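PDB 1GXM: pectate lyase from Cellvibrio cellulosa, which cleaves pectate, the polygalacturonic acid of plant cell walls, by anti-beta-elimination, using the catalytic module contained in this chain of a longer protein. Local coordinates for residues R12-D17 with Q229-E234; A22-N27 with T76-V81; V40-Q45 with V59-G64; N66-I71 with F119-G124; E212-S217 with V243-S248. All coordinates share one frame; numbering follows the deposited sequence. Where two conformers were deposited one is given.

Contact 1: R12-D17 with Q229-E234; sequences RMLTLD and QPQTAE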
# COMPACT_ATOMS: atom_id res chain seq x y z
N ARG A 12 -16.80 -14.01 10.36
CA ARG A 12 -15.60 -14.07 9.54
C ARG A 12 -14.87 -12.71 9.54
O ARG A 12 -14.11 -12.44 8.62
CB ARG A 12 -15.97 -14.51 8.11
CG ARG A 12 -16.70 -15.85 7.99
CD ARG A 12 -15.96 -17.07 8.50
NE ARG A 12 -14.69 -17.38 7.84
CZ ARG A 12 -13.61 -17.91 8.43
NH1 ARG A 12 -13.61 -18.27 9.71
NH2 ARG A 12 -12.50 -18.09 7.72
N MET A 13 -15.07 -11.86 10.55
CA MET A 13 -14.45 -10.52 10.59
C MET A 13 -13.40 -10.41 11.68
O MET A 13 -13.67 -10.65 12.85
CB MET A 13 -15.48 -9.41 10.80
CG MET A 13 -16.47 -9.28 9.67
SD MET A 13 -15.74 -8.88 8.11
CE MET A 13 -15.41 -7.19 8.29
N LEU A 14 -12.19 -10.02 11.30
CA LEU A 14 -11.10 -9.84 12.25
C LEU A 14 -11.17 -8.45 12.84
O LEU A 14 -11.68 -7.52 12.22
CB LEU A 14 -9.76 -9.99 11.53
CG LEU A 14 -9.55 -11.36 10.89
CD1 LEU A 14 -8.29 -11.33 10.04
CD2 LEU A 14 -9.47 -12.43 11.96
N THR A 15 -10.62 -8.31 14.04
CA THR A 15 -10.50 -7.00 14.65
C THR A 15 -9.66 -6.07 13.79
O THR A 15 -8.73 -6.49 13.11
CB THR A 15 -9.89 -7.11 16.06
OG1 THR A 15 -9.92 -5.83 16.69
CG2 THR A 15 -8.41 -7.50 16.02
N LEU A 16 -10.02 -4.80 13.82
CA LEU A 16 -9.22 -3.77 13.17
C LEU A 16 -8.20 -3.19 14.15
O LEU A 16 -7.34 -2.41 13.75
CB LEU A 16 -10.12 -2.66 12.63
CG LEU A 16 -11.05 -3.08 11.48
CD1 LEU A 16 -12.05 -1.95 11.20
CD2 LEU A 16 -10.27 -3.45 10.21
N ASP A 17 -8.30 -3.57 15.42
CA ASP A 17 -7.34 -3.13 16.43
C ASP A 17 -5.97 -3.76 16.18
O ASP A 17 -5.81 -4.97 16.31
CB ASP A 17 -7.83 -3.50 17.83
CG ASP A 17 -6.94 -2.92 18.93
OD1 ASP A 17 -6.56 -1.75 18.81
OD2 ASP A 17 -6.57 -3.56 19.94
N GLN A 229 -11.07 -7.63 5.36
CA GLN A 229 -12.17 -8.18 4.57
C GLN A 229 -12.84 -9.35 5.26
O GLN A 229 -12.26 -9.98 6.14
CB GLN A 229 -11.65 -8.62 3.20
CG GLN A 229 -11.13 -7.46 2.40
CD GLN A 229 -12.22 -6.41 2.22
OE1 GLN A 229 -13.19 -6.66 1.51
NE2 GLN A 229 -12.09 -5.28 2.90
N PRO A 230 -14.10 -9.62 4.88
CA PRO A 230 -14.72 -10.86 5.32
C PRO A 230 -13.80 -12.01 4.99
O PRO A 230 -13.37 -12.14 3.84
CB PRO A 230 -16.01 -10.91 4.49
CG PRO A 230 -16.33 -9.51 4.17
CD PRO A 230 -15.00 -8.84 4.01
N GLN A 231 -13.49 -12.80 6.00
CA GLN A 231 -12.52 -13.88 5.86
C GLN A 231 -13.17 -15.13 5.26
O GLN A 231 -13.43 -16.10 5.94
CB GLN A 231 -11.86 -14.19 7.20
CG GLN A 231 -11.05 -13.03 7.75
CD GLN A 231 -9.85 -12.69 6.88
OE1 GLN A 231 -8.92 -13.48 6.78
NE2 GLN A 231 -9.89 -11.53 6.25
N THR A 232 -13.37 -15.10 3.97
CA THR A 232 -13.84 -16.26 3.25
C THR A 232 -12.77 -17.34 3.36
O THR A 232 -11.61 -17.07 3.72
CB THR A 232 -14.07 -15.94 1.76
OG1 THR A 232 -12.83 -15.66 1.12
CG2 THR A 232 -14.91 -14.68 1.54
N ALA A 233 -13.12 -18.57 3.00
CA ALA A 233 -12.13 -19.64 2.99
C ALA A 233 -10.87 -19.24 2.23
O ALA A 233 -9.75 -19.44 2.68
CB ALA A 233 -12.72 -20.90 2.38
N GLU A 234 -11.08 -18.69 1.05
CA GLU A 234 -9.96 -18.33 0.19
C GLU A 234 -9.14 -17.20 0.77
O GLU A 234 -7.91 -17.21 0.68
CB GLU A 234 -10.40 -17.95 -1.22
CG GLU A 234 -9.20 -17.86 -2.16
CD GLU A 234 -9.52 -17.45 -3.59
OE1 GLU A 234 -10.72 -17.25 -3.92
OE2 GLU A 234 -8.57 -17.31 -4.38
O HOH W 1 -11.74 -9.05 8.72

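Contact 2: A22-N27 with T76-V81; sequences ANWLNN and TITEMV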
# COMPACT_ATOMS: atom_id res chain seq x y z
N ALA A 22 -5.60 -0.05 8.92
CA ALA A 22 -6.54 0.72 9.71
C ALA A 22 -5.80 1.79 10.51
O ALA A 22 -6.28 2.92 10.65
CB ALA A 22 -7.29 -0.19 10.65
N ASN A 23 -4.63 1.45 11.03
CA ASN A 23 -3.84 2.42 11.78
C ASN A 23 -3.43 3.56 10.85
O ASN A 23 -3.48 4.74 11.22
CB ASN A 23 -2.59 1.77 12.37
CG ASN A 23 -2.87 0.92 13.59
OD1 ASN A 23 -2.01 0.12 14.00
ND2 ASN A 23 -4.03 1.07 14.18
N TRP A 24 -3.01 3.23 9.64
CA TRP A 24 -2.65 4.25 8.68
C TRP A 24 -3.83 5.19 8.43
O TRP A 24 -3.70 6.42 8.41
CB TRP A 24 -2.16 3.64 7.35
CG TRP A 24 -2.13 4.68 6.33
CD1 TRP A 24 -1.15 5.60 6.13
CD2 TRP A 24 -3.19 5.02 5.45
NE1 TRP A 24 -1.53 6.49 5.16
CE2 TRP A 24 -2.78 6.15 4.73
CE3 TRP A 24 -4.45 4.47 5.18
CZ2 TRP A 24 -3.59 6.75 3.77
CZ3 TRP A 24 -5.25 5.07 4.22
CH2 TRP A 24 -4.82 6.20 3.55
N LEU A 25 -5.01 4.62 8.22
CA LEU A 25 -6.17 5.42 7.84
C LEU A 25 -6.55 6.33 9.00
O LEU A 25 -6.81 7.52 8.83
CB LEU A 25 -7.32 4.51 7.48
CG LEU A 25 -8.54 5.19 6.85
CD1 LEU A 25 -9.25 4.23 5.90
CD2 LEU A 25 -9.51 5.69 7.93
N ASN A 26 -6.61 5.77 10.18
CA ASN A 26 -7.01 6.59 11.31
C ASN A 26 -6.03 7.71 11.57
O ASN A 26 -6.43 8.82 11.91
CB ASN A 26 -7.29 5.72 12.54
CG ASN A 26 -8.63 4.99 12.42
OD1 ASN A 26 -9.67 5.62 12.16
ND2 ASN A 26 -8.61 3.67 12.56
N ASN A 27 -4.74 7.45 11.37
CA ASN A 27 -3.74 8.52 11.45
C ASN A 27 -3.95 9.59 10.40
O ASN A 27 -3.76 10.78 10.67
CB ASN A 27 -2.37 7.94 11.25
CG ASN A 27 -1.81 7.35 12.53
OD1 ASN A 27 -0.91 6.51 12.50
ND2 ASN A 27 -2.42 7.70 13.66
N THR A 76 -3.62 11.38 -2.57
CA THR A 76 -5.03 11.16 -2.80
C THR A 76 -5.67 10.46 -1.61
O THR A 76 -6.61 10.98 -1.00
CB THR A 76 -5.30 10.41 -4.10
OG1 THR A 76 -4.79 11.19 -5.19
CG2 THR A 76 -6.81 10.32 -4.36
N ILE A 77 -5.14 9.30 -1.26
CA ILE A 77 -5.71 8.51 -0.18
C ILE A 77 -5.60 9.23 1.16
O ILE A 77 -6.54 9.18 1.95
CB ILE A 77 -5.12 7.08 -0.15
CG1 ILE A 77 -3.60 7.07 0.01
CG2 ILE A 77 -5.57 6.34 -1.40
CD1 ILE A 77 -2.99 5.68 0.21
N THR A 78 -4.51 9.94 1.39
CA THR A 78 -4.35 10.65 2.65
C THR A 78 -5.24 11.88 2.65
O THR A 78 -5.98 12.12 3.59
CB THR A 78 -2.91 11.06 2.85
OG1 THR A 78 -2.06 9.91 2.76
CG2 THR A 78 -2.72 11.58 4.26
N GLU A 79 -5.16 12.67 1.59
CA GLU A 79 -5.96 13.89 1.49
C GLU A 79 -7.44 13.61 1.64
O GLU A 79 -8.16 14.36 2.32
CB GLU A 79 -5.71 14.60 0.14
CG GLU A 79 -4.36 15.27 0.01
CD GLU A 79 -3.27 14.37 -0.51
OE1 GLU A 79 -3.42 13.14 -0.47
OE2 GLU A 79 -2.24 14.91 -0.95
N MET A 80 -7.92 12.54 1.04
CA MET A 80 -9.36 12.29 1.07
C MET A 80 -9.83 11.86 2.46
O MET A 80 -10.94 12.22 2.87
CB MET A 80 -9.82 11.34 -0.03
CG MET A 80 -9.79 9.91 0.35
SD MET A 80 -9.65 8.95 -1.08
CE MET A 80 -11.35 8.56 -1.41
N VAL A 81 -9.00 11.12 3.18
CA VAL A 81 -9.37 10.68 4.52
C VAL A 81 -9.38 11.91 5.42
O VAL A 81 -10.31 12.14 6.19
CB VAL A 81 -8.40 9.61 5.04
CG1 VAL A 81 -8.62 9.35 6.52
CG2 VAL A 81 -8.57 8.32 4.25
O HOH W 2 -0.16 9.00 4.53

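Contact 3: V40-Q45 with V59-G64; sequences VLSYQQ and VGNGGG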
# COMPACT_ATOMS: atom_id res chain seq x y z
N VAL A 40 -5.06 22.00 1.34
CA VAL A 40 -5.17 20.65 0.77
C VAL A 40 -6.23 20.60 -0.30
O VAL A 40 -6.01 20.09 -1.39
CB VAL A 40 -5.46 19.62 1.87
CG1 VAL A 40 -5.73 18.25 1.28
CG2 VAL A 40 -4.30 19.57 2.81
N LEU A 41 -7.39 21.15 0.00
CA LEU A 41 -8.51 21.14 -0.91
C LEU A 41 -8.11 21.76 -2.26
O LEU A 41 -8.48 21.30 -3.33
CB LEU A 41 -9.67 21.91 -0.30
CG LEU A 41 -10.90 22.10 -1.17
CD1 LEU A 41 -11.52 20.77 -1.63
CD2 LEU A 41 -11.91 22.91 -0.39
N SER A 42 -7.35 22.84 -2.17
CA SER A 42 -7.04 23.68 -3.32
C SER A 42 -6.08 23.02 -4.31
O SER A 42 -5.96 23.53 -5.42
CB SER A 42 -6.46 25.01 -2.87
OG SER A 42 -5.15 24.87 -2.40
N TYR A 43 -5.46 21.91 -3.94
CA TYR A 43 -4.59 21.17 -4.87
C TYR A 43 -5.26 19.96 -5.50
O TYR A 43 -4.65 19.29 -6.31
CB TYR A 43 -3.29 20.74 -4.17
CG TYR A 43 -2.40 21.92 -3.96
CD1 TYR A 43 -1.55 22.35 -4.97
CD2 TYR A 43 -2.47 22.65 -2.80
CE1 TYR A 43 -0.76 23.47 -4.81
CE2 TYR A 43 -1.68 23.79 -2.63
CZ TYR A 43 -0.84 24.19 -3.65
OH TYR A 43 -0.06 25.33 -3.50
N GLN A 44 -6.50 19.67 -5.14
CA GLN A 44 -7.20 18.58 -5.77
C GLN A 44 -7.34 18.87 -7.25
O GLN A 44 -7.72 19.96 -7.67
CB GLN A 44 -8.57 18.38 -5.14
CG GLN A 44 -9.16 17.04 -5.50
CD GLN A 44 -10.50 16.78 -4.84
OE1 GLN A 44 -11.15 17.72 -4.38
NE2 GLN A 44 -10.88 15.51 -4.76
N GLN A 45 -7.01 17.90 -8.07
CA GLN A 45 -7.13 18.01 -9.50
C GLN A 45 -8.58 17.86 -9.91
O GLN A 45 -9.42 17.39 -9.14
CB GLN A 45 -6.27 16.96 -10.21
CG GLN A 45 -4.80 17.03 -9.80
CD GLN A 45 -4.16 18.36 -10.10
OE1 GLN A 45 -3.77 18.62 -11.23
NE2 GLN A 45 -4.00 19.18 -9.07
N VAL A 59 2.95 25.65 1.80
CA VAL A 59 2.45 26.36 0.63
C VAL A 59 1.10 27.02 0.88
O VAL A 59 0.31 26.59 1.72
CB VAL A 59 2.36 25.45 -0.65
CG1 VAL A 59 3.72 24.86 -0.98
CG2 VAL A 59 1.30 24.36 -0.50
N GLY A 60 0.84 28.06 0.10
CA GLY A 60 -0.45 28.69 0.02
C GLY A 60 -1.33 27.87 -0.91
O GLY A 60 -0.94 26.83 -1.44
N ASN A 61 -2.55 28.35 -1.10
CA ASN A 61 -3.52 27.63 -1.90
C ASN A 61 -3.03 27.46 -3.32
O ASN A 61 -2.35 28.33 -3.87
CB ASN A 61 -4.86 28.35 -1.95
CG ASN A 61 -5.70 28.14 -0.72
OD1 ASN A 61 -5.21 27.75 0.36
ND2 ASN A 61 -7.00 28.36 -0.87
N GLY A 62 -3.42 26.35 -3.90
CA GLY A 62 -3.14 26.04 -5.28
C GLY A 62 -4.26 26.49 -6.19
O GLY A 62 -5.16 27.24 -5.80
N GLY A 63 -4.18 26.05 -7.43
CA GLY A 63 -5.16 26.37 -8.44
C GLY A 63 -5.78 25.13 -9.05
O GLY A 63 -6.24 25.14 -10.19
N GLY A 64 -5.82 24.07 -8.25
CA GLY A 64 -6.36 22.82 -8.71
C GLY A 64 -5.41 22.26 -9.74
O GLY A 64 -4.20 22.16 -9.51

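Contact 4: N66-I71 with F119-G124; sequences NESGTI and FYPLKG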
# COMPACT_ATOMS: atom_id res chain seq x y z
N ASN A 66 -5.22 19.94 -13.86
CA ASN A 66 -5.81 18.96 -14.74
C ASN A 66 -4.88 17.79 -14.99
O ASN A 66 -4.97 17.11 -16.01
CB ASN A 66 -6.19 19.61 -16.06
CG ASN A 66 -7.21 18.83 -16.81
OD1 ASN A 66 -7.03 18.51 -17.99
ND2 ASN A 66 -8.29 18.49 -16.12
N GLU A 67 -3.97 17.58 -14.05
CA GLU A 67 -2.98 16.53 -14.19
C GLU A 67 -3.55 15.23 -13.65
O GLU A 67 -4.61 15.19 -13.02
CB GLU A 67 -1.70 16.88 -13.45
CG GLU A 67 -0.94 18.07 -14.06
CD GLU A 67 -0.45 17.88 -15.51
OE1 GLU A 67 -0.44 16.75 -16.06
OE2 GLU A 67 -0.05 18.90 -16.14
N SER A 68 -2.86 14.15 -13.95
CA SER A 68 -3.22 12.87 -13.37
C SER A 68 -3.10 12.94 -11.85
O SER A 68 -2.24 13.62 -11.30
CB SER A 68 -2.33 11.76 -13.88
OG SER A 68 -2.59 11.54 -15.24
N GLY A 69 -4.03 12.27 -11.19
CA GLY A 69 -3.92 12.01 -9.77
C GLY A 69 -3.00 10.84 -9.54
O GLY A 69 -2.71 10.07 -10.44
N THR A 70 -2.55 10.71 -8.31
CA THR A 70 -1.68 9.62 -7.95
C THR A 70 -1.97 9.10 -6.57
O THR A 70 -2.49 9.81 -5.72
CB THR A 70 -0.21 10.03 -8.10
OG1 THR A 70 0.64 8.90 -7.87
CG2 THR A 70 0.22 11.05 -7.09
N ILE A 71 -1.65 7.83 -6.38
CA ILE A 71 -1.67 7.21 -5.05
C ILE A 71 -0.25 6.91 -4.57
O ILE A 71 -0.06 6.20 -3.58
CB ILE A 71 -2.54 5.96 -5.04
CG1 ILE A 71 -2.09 4.95 -6.08
CG2 ILE A 71 -3.99 6.34 -5.27
CD1 ILE A 71 -2.70 3.57 -5.89
N PHE A 119 -0.73 6.18 -11.18
CA PHE A 119 -1.21 7.46 -11.69
C PHE A 119 -2.39 7.19 -12.60
O PHE A 119 -2.39 6.22 -13.36
CB PHE A 119 -0.15 8.17 -12.52
CG PHE A 119 0.89 8.87 -11.73
CD1 PHE A 119 1.93 8.15 -11.17
CD2 PHE A 119 0.86 10.23 -11.56
CE1 PHE A 119 2.90 8.78 -10.46
CE2 PHE A 119 1.85 10.86 -10.84
CZ PHE A 119 2.86 10.14 -10.29
N TYR A 120 -3.35 8.10 -12.58
CA TYR A 120 -4.52 7.99 -13.42
C TYR A 120 -5.03 9.39 -13.74
O TYR A 120 -5.12 10.18 -12.83
CB TYR A 120 -5.61 7.21 -12.71
CG TYR A 120 -6.74 6.90 -13.64
CD1 TYR A 120 -6.63 5.88 -14.57
CD2 TYR A 120 -7.90 7.67 -13.64
CE1 TYR A 120 -7.65 5.60 -15.47
CE2 TYR A 120 -8.94 7.39 -14.54
CZ TYR A 120 -8.79 6.36 -15.44
OH TYR A 120 -9.81 6.08 -16.32
N PRO A 121 -5.44 9.70 -14.98
CA PRO A 121 -5.33 8.88 -16.18
C PRO A 121 -3.93 8.32 -16.37
O PRO A 121 -2.94 8.90 -15.93
CB PRO A 121 -5.72 9.84 -17.30
CG PRO A 121 -6.70 10.71 -16.61
CD PRO A 121 -6.12 10.98 -15.26
N LEU A 122 -3.88 7.19 -17.03
CA LEU A 122 -2.64 6.46 -17.21
C LEU A 122 -1.61 7.28 -17.92
O LEU A 122 -1.89 7.95 -18.92
CB LEU A 122 -2.90 5.17 -17.98
CG LEU A 122 -3.85 4.21 -17.30
CD1 LEU A 122 -4.01 2.95 -18.13
CD2 LEU A 122 -3.40 3.88 -15.87
N LYS A 123 -0.40 7.25 -17.39
CA LYS A 123 0.72 7.99 -17.93
C LYS A 123 1.66 7.13 -18.76
O LYS A 123 2.54 7.66 -19.44
CB LYS A 123 1.48 8.63 -16.80
CG LYS A 123 0.79 9.86 -16.24
CD LYS A 123 1.51 11.13 -16.73
CE LYS A 123 0.63 12.35 -16.79
NZ LYS A 123 0.01 12.58 -18.11
N GLY A 124 1.47 5.82 -18.73
CA GLY A 124 2.34 4.90 -19.43
C GLY A 124 3.49 4.48 -18.54
O GLY A 124 3.80 5.09 -17.53
O HOH W 3 -3.30 13.08 -17.31

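Contact 5: E212-S217 with V243-S248; sequences ESLSGS and VAWFNS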
# COMPACT_ATOMS: atom_id res chain seq x y z
N GLU A 212 11.33 -7.56 -10.68
CA GLU A 212 10.33 -8.57 -10.39
C GLU A 212 10.80 -9.41 -9.22
O GLU A 212 11.92 -9.88 -9.19
CB GLU A 212 10.10 -9.49 -11.60
CG GLU A 212 9.85 -8.76 -12.92
CD GLU A 212 11.13 -8.50 -13.73
OE1 GLU A 212 12.21 -8.21 -13.16
OE2 GLU A 212 11.08 -8.59 -14.98
N SER A 213 9.90 -9.60 -8.27
CA SER A 213 10.28 -10.08 -6.97
C SER A 213 9.08 -10.24 -6.09
O SER A 213 8.00 -9.75 -6.42
CB SER A 213 11.21 -9.08 -6.31
OG SER A 213 10.62 -7.80 -6.29
N LEU A 214 9.26 -10.94 -4.99
CA LEU A 214 8.34 -10.78 -3.86
C LEU A 214 8.81 -9.61 -3.02
O LEU A 214 9.99 -9.46 -2.72
CB LEU A 214 8.31 -12.03 -3.00
CG LEU A 214 7.87 -13.27 -3.76
CD1 LEU A 214 7.97 -14.47 -2.84
CD2 LEU A 214 6.48 -13.14 -4.28
N SER A 215 7.86 -8.77 -2.65
CA SER A 215 8.15 -7.56 -1.91
C SER A 215 7.99 -7.79 -0.43
O SER A 215 6.89 -7.98 0.08
CB SER A 215 7.21 -6.43 -2.31
OG SER A 215 7.49 -5.26 -1.55
N GLY A 216 9.10 -7.72 0.29
CA GLY A 216 9.06 -7.80 1.73
C GLY A 216 8.40 -6.58 2.34
O GLY A 216 7.78 -6.67 3.38
N SER A 217 8.54 -5.43 1.69
CA SER A 217 8.02 -4.17 2.21
C SER A 217 6.54 -4.00 1.96
O SER A 217 5.80 -3.61 2.84
CB SER A 217 8.78 -3.01 1.60
OG SER A 217 8.86 -3.17 0.20
N VAL A 243 1.27 -14.59 5.68
CA VAL A 243 1.84 -14.45 7.00
C VAL A 243 2.87 -15.56 7.24
O VAL A 243 3.94 -15.31 7.79
CB VAL A 243 0.75 -14.50 8.09
CG1 VAL A 243 1.36 -14.69 9.47
CG2 VAL A 243 -0.10 -13.24 8.01
N ALA A 244 2.57 -16.77 6.80
CA ALA A 244 3.51 -17.87 6.91
C ALA A 244 4.80 -17.57 6.15
O ALA A 244 5.88 -17.91 6.58
CB ALA A 244 2.90 -19.15 6.43
N TRP A 245 4.67 -16.94 5.00
CA TRP A 245 5.83 -16.55 4.22
C TRP A 245 6.68 -15.57 5.01
O TRP A 245 7.88 -15.74 5.10
CB TRP A 245 5.41 -15.99 2.87
CG TRP A 245 6.54 -15.55 2.01
CD1 TRP A 245 7.26 -16.30 1.16
CD2 TRP A 245 7.08 -14.24 1.96
NE1 TRP A 245 8.24 -15.54 0.57
CE2 TRP A 245 8.13 -14.25 1.03
CE3 TRP A 245 6.76 -13.03 2.59
CZ2 TRP A 245 8.86 -13.13 0.71
CZ3 TRP A 245 7.50 -11.92 2.28
CH2 TRP A 245 8.53 -11.97 1.35
N PHE A 246 6.06 -14.58 5.60
CA PHE A 246 6.81 -13.59 6.38
C PHE A 246 7.49 -14.25 7.56
O PHE A 246 8.59 -13.88 7.95
CB PHE A 246 5.90 -12.48 6.87
CG PHE A 246 5.84 -11.32 5.95
CD1 PHE A 246 6.89 -10.44 5.89
CD2 PHE A 246 4.75 -11.12 5.11
CE1 PHE A 246 6.88 -9.38 5.04
CE2 PHE A 246 4.73 -10.04 4.27
CZ PHE A 246 5.79 -9.18 4.21
N ASN A 247 6.81 -15.24 8.13
CA ASN A 247 7.25 -15.91 9.34
C ASN A 247 8.10 -17.12 9.09
O ASN A 247 8.33 -17.90 10.01
CB ASN A 247 6.05 -16.28 10.20
CG ASN A 247 6.42 -16.63 11.60
OD1 ASN A 247 7.22 -15.95 12.22
ND2 ASN A 247 5.82 -17.69 12.12
N SER A 248 8.57 -17.30 7.87
CA SER A 248 9.36 -18.47 7.51
C SER A 248 10.83 -18.14 7.58
O SER A 248 11.25 -17.09 7.13
CB SER A 248 9.06 -18.91 6.09
OG SER A 248 9.92 -19.95 5.69

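Contact 1: R12-D17 with Q229-E234
R12 curls its side chain round the carbonyl of Q231, in the one conformer described of the two deposited. From R12 CB, 3.7 Å from Q231 N, the path skirts Q231 O with CG and CD, and NE then gives this oxygen a weak hydrogen bond of 2.6 Å (R12 NE to Q231 O). NH2 adds a second weak bond, 2.8 Å from R12 NH2 to Q231 O, so two bent N-H groups converge on one acceptor. The hook arises from bends at chi2 and chi3, both -61°, which place CD and NE. At the tip, Q231 CB lies over one guanidinium face, T232 O is near its plane at the edge, and NH2 also forms a salt bridge with E236.

The backbones are joined by a straighter bond, 2.7 Å from Q231 N to R12 O, so R12 and Q231 are joined through both backbone and side chain. M13 brings its sulphur against P230, with M13 SD 3.6 Å from P230 CA. L14 crosses Q231 at about a right angle, L14 CD1 lying 3.8 Å from Q231 CD, while the amide of Q231 is held by Q229 O at NE2 and Y331 at OE1.

The N-terminal segment ahead of helix 20-28 thus lies on the turn entering helix 233-246, where T232 is the N-cap. L14 also touches V329 of helix 318-329, and Q229 packs against helix 161-181.

Contact 2: A22-N27 with T76-V81
W24 meets I77 and T78 through CZ2 and CH2 of its indole, in a helix-helix contact of the alpha-helical toroid expected for this six-hairpin-clan lyase. The short axes of 22-27 and 77-81 come within 9.8 Å at an angle of 57°. A chi1 of 166° sets W24 CG anti to the backbone N, and the indole meets I77 at about a right angle, W24 CZ2 lying 3.8 Å from I77 CD1. I77 CG1 and CD1 both touch CZ2 and CH2 of the tryptophan. T78 approaches differently: its OG1 lies in the plane of the indole, at the edge, 3.7 Å from W24 CZ2. Y139 of helix 136-148 stacks on the tryptophan ring.

Further along, L25 and V81 cross obliquely, branch against branch, with L25 CD2 4.0 Å from V81 CG1. The same V81 CG1 methyl comes 3.5 Å from L25 O, which brings an aliphatic group against the backbone of helix 20-28.

One water in the indole plane provides the polar link; T78 OG1 also bonds to G74 O, in the loop before its own helix. This water accepts from W24 NE1 at 2.9 Å and donates to T78 OG1 at 2.8 Å.

Contact 3: V40-Q45 with V59-G64
Y43 lays its ring against G62 and reaches G60 with its hydroxyl, where a glycine-rich loop, 59-64, runs past the C-terminal part of helix 37-42 at the protein surface. Four hydrogen bonds join the two. Y43 OH donates to G60 O at 2.7 Å, and this oxygen lies in the plane of the ring, at its edge. S42 OG, set between its backbone N and carbonyl carbon (chi1 73°), accepts a nearly straight bond from G62 N, 2.7 Å from G62 N to S42 OG; the same hydroxyl also bonds to V39 O. S42 O receives G64 N at 2.9 Å, almost in line with the carbonyl bond. S42 therefore ties the loop down by both its hydroxyl and its carbonyl.

The aromatic contact is a CH-pi interaction. G62 CA stands 3.7 Å from the centroid of the Y43 ring, over one face but shifted toward the rim, and the lack of a side chain lets the backbone come this close. Apolar packing is slighter: V59 crosses the tyrosine obliquely, V59 CG2 lying 3.7 Å from Y43 CE2. N61 CB makes van der Waals contact with S42 CB and OG.

At the far end the amide of Q45 bridges the segments. Its OE1 accepts from E67 N, while Q45 NE2 donates to Y43 O at 2.8 Å and, weakly, to G64 O at 3.0 Å.

Contact 4: N66-I71 with F119-G124
G69 and Y120 form an antiparallel hydrogen-bonded pair, 2.9 Å from G69 N to Y120 O and 3.0 Å from Y120 N to G69 O, followed by T70 and F119 as a non-hydrogen-bonded pair, which makes a minimal two-stranded sheet. T70 and F119 project on the same side and lie alongside each other. T70 OG1 is anti to its backbone N (chi1 -174°) and stands 3.4 Å above the ring plane, over the centre of the F119 ring. T70 CB covers the same face in a CH-pi contact, 3.6 Å from the ring centroid. That OG1 also bonds to Q118 O and D72 N, which probably helps fix the rotation of the threonine. S68 CB comes to the edge of the ring, near its plane.

Beyond the strands the chain turns through a cis peptide into P121. S68 OG donates to P121 O at 2.8 Å, with the donor tilted only 16° from the carbonyl plane, and accepts a bond from a water 2.7 Å from S68 OG. K123, in one of its two deposited conformers, brings K123 CE 3.7 Å from S68 OG.

Neighbouring elements hold the pair: T70 bonds through its backbone to W50, and T70 O accepts from T76, just before helix 77-90. Y120 and I71 pack on helix 93-109.

Contact 5: E212-S217 with V243-S248
F246 and W245, the two aromatic side chains at the end of helix 233-246, face the 212-217 segment at G216 and L214. The C-terminal end of this helix packs here on strand 214-215, which pairs antiparallel with strand 280-281, and on G216 just after it. Over one face of the F246 ring lies W245 CZ3, 3.6 Å above the plane and over the ring centre; at its edge, in plane, is G216 O. The indole in turn has F246 CD2 in its plane at the edge, and G216 CA near that plane, 4.2 Å from W245 CH2. The two rings thus meet with an indole edge directed at a phenyl face, and both present rims to the glycine.

Y281 from the partner strand meets W245 edge-to-face, and W277 meets F246. A chi1 of 179° sets W245 CG anti to the backbone N, and the indole meets L214, which crosses it obliquely. L214 CD1 lies 3.6 Å from W245 NE1 and 3.9 Å from W245 CE2, and L214 CB lies 3.9 Å from W245 CZ2, so the leucine runs past NE1, CE2 and CZ2. NE1 itself is satisfied by N286 OD1. This is buried packing, without hydrogen bonds between the two segments.

The polar exception is the carbonyl of G216, which the contact buries without a hydrogen-bonding partner. Its neighbours are the ring carbons of F246, whose slightly positive C-H rim may partly compensate: G216 O is 3.3 Å from both F246 CE1 and F246 CZ.

Contacts 2 and 5 are the buried ones and rest on aromatic and aliphatic packing, with a tryptophan in each; they lie on opposite sides of the chain's centre, about 24 Å apart between contact centres. Contact 3 is at the surface and relies on hydrogen bonds to loop backbone, while contacts 1 and 4 are partly buried and mix polar and apolar links. Contacts 1 and 5 share helix 233-246, contact 1 at the turn leading into it, contact 5 at its C-terminal end. Contacts 2, 3 and 4 form a touching group, through V40 packed on E79 and the hydrogen bonds Q45-E67 and T76-T70. Contact 1 joins this group through L16 against A22.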